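Long-range contact in polyketide synthase (Lyngbya majuscula 19L, PDB 3QIT), which probably hydrolyses the thioester of the curacin A chain and promotes its decarboxylation, with loss of sulfate, to form a terminal alkene: residues E5-C17 against D60-M72. Sequence-based numbering, arbitrary orientation.
Sequences EEKFLEFGGNQIC and DLFGHGRSSHLEM
Ser-67 and Ser-68 both turn OG anti to the carbonyl carbon (chi1 -75° and -63°), letting both hydroxyls receive backbone N-H groups of strand 14-21. Cys-17 N reaches Ser-67 OG at 2.9 Å, and Gln-15 N meets Ser-68 OG at 2.7 Å, the hydroxyls accepting where strand carbonyls otherwise would. Ser-68 N answers with a nearly straight bond to Gln-15 O (2.9 Å), and Asp-60 N bonds Cys-17 O at 2.9 Å. Ser-67 OG also donates to Asp-60 O at 2.7 Å. With alanine in place of Ser-67, Cys-17 N would probably lose its acceptor and Asp-60 O the hydroxyl's tie. The Phe-62 ring sets CE1 against Asn-14 CB and CZ against Ile-16 CG1 (3.6 Å) and, edge to edge, Phe-11 CD2. Leu-70 CD2 sits over one face of that ring, near its rim, and touches Asn-14 ND2 at 3.6 Å. At the other end a water links Glu-6 OE1 to Arg-66 NH1; Arg-188 forms a salt bridge with Glu-6, and its O holds Arg-66 NE. The loop after strand 55-59 of this alpha/beta hydrolase fold is thereby fastened to hairpin 5-17 at the sheet's margin, with helix 78-91 packing on Phe-11 and Ile-16.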
loop_
_atom_site.group_PDB
_atom_site.type_symbol
_atom_site.label_atom_id
_atom_site.label_comp_id
_atom_site.label_asym_id
_atom_site.label_seq_id
_atom_site.Cartn_x
_atom_site.Cartn_y
_atom_site.Cartn_z
ATOM N N GLU B 5 1.996 -25.237 -17.468
ATOM C CA GLU B 5 2.270 -24.140 -18.429
ATOM C C GLU B 5 2.365 -22.828 -17.655
ATOM O O GLU B 5 1.724 -22.653 -16.608
ATOM C CB GLU B 5 1.122 -23.968 -19.399
ATOM C CG GLU B 5 0.728 -25.173 -20.207
ATOM C CD GLU B 5 -0.371 -24.813 -21.203
ATOM O OE1 GLU B 5 -0.265 -25.224 -22.373
ATOM O OE2 GLU B 5 -1.324 -24.094 -20.815
ATOM N N GLU B 6 3.105 -21.862 -18.202
ATOM C CA GLU B 6 3.130 -20.536 -17.610
ATOM C C GLU B 6 2.640 -19.539 -18.657
ATOM O O GLU B 6 3.043 -19.627 -19.809
ATOM C CB GLU B 6 4.558 -20.143 -17.229
ATOM C CG GLU B 6 5.107 -20.899 -16.024
ATOM C CD GLU B 6 6.567 -20.569 -15.759
ATOM O OE1 GLU B 6 7.290 -20.182 -16.713
ATOM O OE2 GLU B 6 6.997 -20.724 -14.595
ATOM N N LYS B 7 1.747 -18.626 -18.273
ATOM C CA LYS B 7 1.361 -17.530 -19.175
ATOM C C LYS B 7 1.467 -16.238 -18.386
ATOM O O LYS B 7 1.069 -16.197 -17.219
ATOM C CB LYS B 7 -0.081 -17.659 -19.671
ATOM C CG LYS B 7 -0.432 -18.988 -20.349
ATOM C CD LYS B 7 0.304 -19.183 -21.678
ATOM C CE LYS B 7 0.205 -20.629 -22.113
ATOM N NZ LYS B 7 0.377 -20.748 -23.566
ATOM N N PHE B 8 1.971 -15.179 -19.015
ATOM C CA PHE B 8 2.160 -13.919 -18.285
ATOM C C PHE B 8 1.101 -12.898 -18.642
ATOM O O PHE B 8 0.658 -12.828 -19.796
ATOM C CB PHE B 8 3.565 -13.369 -18.516
ATOM C CG PHE B 8 4.613 -14.114 -17.747
ATOM C CD1 PHE B 8 5.085 -15.346 -18.211
ATOM C CD2 PHE B 8 5.056 -13.643 -16.525
ATOM C CE1 PHE B 8 6.007 -16.078 -17.467
ATOM C CE2 PHE B 8 6.020 -14.362 -15.784
ATOM C CZ PHE B 8 6.496 -15.588 -16.276
ATOM N N LEU B 9 0.680 -12.138 -17.630
ATOM C CA LEU B 9 -0.350 -11.106 -17.777
ATOM C C LEU B 9 0.257 -9.803 -17.242
ATOM O O LEU B 9 0.849 -9.801 -16.182
ATOM C CB LEU B 9 -1.600 -11.488 -16.983
ATOM C CG LEU B 9 -2.812 -10.560 -16.916
ATOM C CD1 LEU B 9 -3.368 -10.360 -18.324
ATOM C CD2 LEU B 9 -3.883 -11.129 -16.009
ATOM N N GLU B 10 0.153 -8.718 -18.001
ATOM C CA GLU B 10 0.707 -7.427 -17.538
ATOM C C GLU B 10 -0.325 -6.775 -16.631
ATOM O O GLU B 10 -1.519 -6.826 -16.912
ATOM C CB GLU B 10 1.035 -6.514 -18.733
ATOM C CG GLU B 10 1.735 -5.154 -18.379
ATOM C CD GLU B 10 0.796 -4.048 -17.872
ATOM O OE1 GLU B 10 -0.431 -4.118 -18.074
ATOM O OE2 GLU B 10 1.297 -3.075 -17.259
ATOM N N PHE B 11 0.139 -6.175 -15.533
ATOM C CA PHE B 11 -0.749 -5.478 -14.600
ATOM C C PHE B 11 0.084 -4.464 -13.859
ATOM O O PHE B 11 1.072 -4.824 -13.224
ATOM C CB PHE B 11 -1.384 -6.461 -13.594
ATOM C CG PHE B 11 -2.272 -5.789 -12.578
ATOM C CD1 PHE B 11 -3.378 -5.063 -12.994
ATOM C CD2 PHE B 11 -2.004 -5.889 -11.215
ATOM C CE1 PHE B 11 -4.217 -4.418 -12.061
ATOM C CE2 PHE B 11 -2.856 -5.246 -10.259
ATOM C CZ PHE B 11 -3.945 -4.524 -10.695
ATOM N N GLY B 12 -0.348 -3.203 -13.919
ATOM C CA GLY B 12 0.269 -2.124 -13.134
ATOM C C GLY B 12 1.749 -1.915 -13.428
ATOM O O GLY B 12 2.499 -1.489 -12.557
ATOM N N GLY B 13 2.181 -2.246 -14.644
ATOM C CA GLY B 13 3.584 -2.107 -15.005
ATOM C C GLY B 13 4.419 -3.303 -14.605
ATOM O O GLY B 13 5.639 -3.273 -14.708
ATOM N N ASN B 14 3.757 -4.372 -14.169
ATOM C CA ASN B 14 4.456 -5.550 -13.667
ATOM C C ASN B 14 3.943 -6.774 -14.408
ATOM O O ASN B 14 3.041 -6.659 -15.227
ATOM C CB ASN B 14 4.180 -5.697 -12.183
ATOM C CG ASN B 14 4.827 -4.606 -11.373
ATOM O OD1 ASN B 14 6.032 -4.591 -11.226
ATOM N ND2 ASN B 14 4.021 -3.700 -10.826
ATOM N N GLN B 15 4.530 -7.932 -14.135
ATOM C CA GLN B 15 4.105 -9.156 -14.849
ATOM C C GLN B 15 3.601 -10.165 -13.850
ATOM O O GLN B 15 4.273 -10.467 -12.854
ATOM C CB GLN B 15 5.293 -9.720 -15.627
ATOM C CG GLN B 15 5.787 -8.774 -16.732
ATOM C CD GLN B 15 4.824 -8.709 -17.898
ATOM O OE1 GLN B 15 4.169 -9.694 -18.215
ATOM N NE2 GLN B 15 4.729 -7.538 -18.545
ATOM N N ILE B 16 2.419 -10.708 -14.120
ATOM C CA ILE B 16 1.872 -11.778 -13.277
ATOM C C ILE B 16 2.111 -13.100 -14.007
ATOM O O ILE B 16 1.648 -13.264 -15.114
ATOM C CB ILE B 16 0.353 -11.602 -13.103
ATOM C CG1 ILE B 16 0.043 -10.275 -12.387
ATOM C CG2 ILE B 16 -0.239 -12.800 -12.287
ATOM C CD1 ILE B 16 -1.453 -9.905 -12.443
ATOM N N CYS B 17 2.759 -14.058 -13.351
ATOM C CA CYS B 17 2.891 -15.400 -13.936
ATOM C C CYS B 17 1.678 -16.238 -13.541
ATOM O O CYS B 17 1.390 -16.384 -12.342
ATOM C CB CYS B 17 4.151 -16.103 -13.408
ATOM S SG CYS B 17 4.344 -17.751 -14.219
ATOM N N ASP B 60 1.292 -16.763 -9.447
ATOM C CA ASP B 60 2.319 -16.400 -8.476
ATOM C C ASP B 60 1.942 -15.000 -7.954
ATOM O O ASP B 60 1.774 -14.048 -8.736
ATOM C CB ASP B 60 3.700 -16.298 -9.148
ATOM C CG ASP B 60 4.307 -17.651 -9.546
ATOM O OD1 ASP B 60 4.162 -18.665 -8.835
ATOM O OD2 ASP B 60 4.978 -17.688 -10.603
ATOM N N LEU B 61 1.850 -14.825 -6.647
ATOM C CA LEU B 61 1.628 -13.487 -6.102
ATOM C C LEU B 61 2.847 -12.619 -6.413
ATOM O O LEU B 61 3.948 -13.165 -6.590
ATOM C CB LEU B 61 1.354 -13.573 -4.597
ATOM C CG LEU B 61 0.073 -14.314 -4.205
ATOM C CD1 LEU B 61 -0.007 -14.422 -2.677
ATOM C CD2 LEU B 61 -1.177 -13.611 -4.800
ATOM N N PHE B 62 2.675 -11.296 -6.519
ATOM C CA PHE B 62 3.842 -10.433 -6.811
ATOM C C PHE B 62 4.945 -10.683 -5.794
ATOM O O PHE B 62 4.673 -10.955 -4.615
ATOM C CB PHE B 62 3.479 -8.944 -6.809
ATOM C CG PHE B 62 2.731 -8.486 -8.055
ATOM C CD1 PHE B 62 3.230 -8.743 -9.332
ATOM C CD2 PHE B 62 1.552 -7.778 -7.923
ATOM C CE1 PHE B 62 2.501 -8.305 -10.499
ATOM C CE2 PHE B 62 0.843 -7.330 -9.051
ATOM C CZ PHE B 62 1.319 -7.598 -10.338
ATOM N N GLY B 63 6.185 -10.654 -6.273
ATOM C CA GLY B 63 7.343 -10.979 -5.443
ATOM C C GLY B 63 7.606 -12.462 -5.201
ATOM O O GLY B 63 8.588 -12.808 -4.558
ATOM N N HIS B 64 6.731 -13.335 -5.708
ATOM C CA HIS B 64 6.838 -14.784 -5.481
ATOM C C HIS B 64 7.006 -15.471 -6.827
ATOM O O HIS B 64 6.602 -14.938 -7.861
ATOM C CB HIS B 64 5.537 -15.333 -4.878
ATOM C CG HIS B 64 5.260 -14.865 -3.477
ATOM N ND1 HIS B 64 4.866 -13.577 -3.172
ATOM C CD2 HIS B 64 5.293 -15.537 -2.304
ATOM C CE1 HIS B 64 4.673 -13.473 -1.865
ATOM N NE2 HIS B 64 4.940 -14.645 -1.312
ATOM N N GLY B 65 7.611 -16.650 -6.817
ATOM C CA GLY B 65 7.659 -17.504 -8.021
ATOM C C GLY B 65 8.305 -16.775 -9.184
ATOM O O GLY B 65 9.383 -16.207 -9.035
ATOM N N ARG B 66 7.609 -16.727 -10.313
ATOM C CA ARG B 66 8.079 -15.981 -11.494
ATOM C C ARG B 66 7.366 -14.656 -11.766
ATOM O O ARG B 66 7.624 -14.011 -12.792
ATOM C CB ARG B 66 8.002 -16.897 -12.741
ATOM C CG ARG B 66 8.919 -18.124 -12.691
ATOM C CD ARG B 66 10.372 -17.734 -12.957
ATOM N NE ARG B 66 11.320 -18.820 -12.691
ATOM C CZ ARG B 66 11.662 -19.774 -13.556
ATOM N NH1 ARG B 66 11.103 -19.835 -14.767
ATOM N NH2 ARG B 66 12.576 -20.665 -13.214
ATOM N N SER B 67 6.501 -14.208 -10.842
ATOM C CA SER B 67 5.902 -12.889 -11.001
ATOM C C SER B 67 6.919 -11.780 -10.671
ATOM O O SER B 67 7.900 -12.017 -9.953
ATOM C CB SER B 67 4.651 -12.701 -10.128
ATOM O OG SER B 67 3.558 -13.410 -10.677
ATOM N N SER B 68 6.681 -10.587 -11.216
ATOM C CA SER B 68 7.567 -9.432 -10.958
ATOM C C SER B 68 7.769 -9.152 -9.493
ATOM O O SER B 68 6.866 -9.348 -8.670
ATOM C CB SER B 68 6.971 -8.151 -11.565
ATOM O OG SER B 68 6.882 -8.292 -12.934
ATOM N N HIS B 69 8.958 -8.634 -9.179
ATOM C CA HIS B 69 9.169 -8.009 -7.865
ATOM C C HIS B 69 8.696 -6.564 -7.972
ATOM O O HIS B 69 8.885 -5.911 -9.025
ATOM C CB HIS B 69 10.647 -8.032 -7.488
ATOM C CG HIS B 69 11.204 -9.410 -7.298
ATOM N ND1 HIS B 69 12.455 -9.643 -6.768
ATOM C CD2 HIS B 69 10.672 -10.627 -7.568
ATOM C CE1 HIS B 69 12.669 -10.947 -6.723
ATOM N NE2 HIS B 69 11.609 -11.564 -7.214
ATOM N N LEU B 70 8.119 -6.060 -6.878
ATOM C CA LEU B 70 7.651 -4.682 -6.845
ATOM C C LEU B 70 8.804 -3.786 -6.416
ATOM O O LEU B 70 9.318 -3.913 -5.298
ATOM C CB LEU B 70 6.416 -4.534 -5.939
ATOM C CG LEU B 70 5.279 -5.528 -6.289
ATOM C CD1 LEU B 70 4.068 -5.326 -5.380
ATOM C CD2 LEU B 70 4.870 -5.347 -7.766
ATOM N N GLU B 71 9.207 -2.881 -7.317
ATOM C CA GLU B 71 10.429 -2.091 -7.107
ATOM C C GLU B 71 10.282 -1.115 -5.966
ATOM O O GLU B 71 11.264 -0.703 -5.352
ATOM C CB GLU B 71 10.805 -1.296 -8.349
ATOM C CG GLU B 71 11.355 -2.107 -9.504
ATOM C CD GLU B 71 11.883 -1.189 -10.591
ATOM O OE1 GLU B 71 11.128 -0.906 -11.535
ATOM O OE2 GLU B 71 13.028 -0.711 -10.466
ATOM N N MET B 72 9.055 -0.731 -5.681
ATOM C CA MET B 72 8.838 0.060 -4.470
ATOM C C MET B 72 8.222 -0.803 -3.379
ATOM O O MET B 72 7.082 -1.260 -3.508
ATOM C CB MET B 72 7.977 1.261 -4.728
ATOM C CG MET B 72 8.057 2.228 -3.517
ATOM S SD MET B 72 7.594 3.819 -4.015
ATOM C CE MET B 72 5.967 3.469 -4.663
HETATM O O HOH W 1 9.170 -18.398 -16.208
HETATM O O HOH W 2 7.699 -2.700 -9.863
#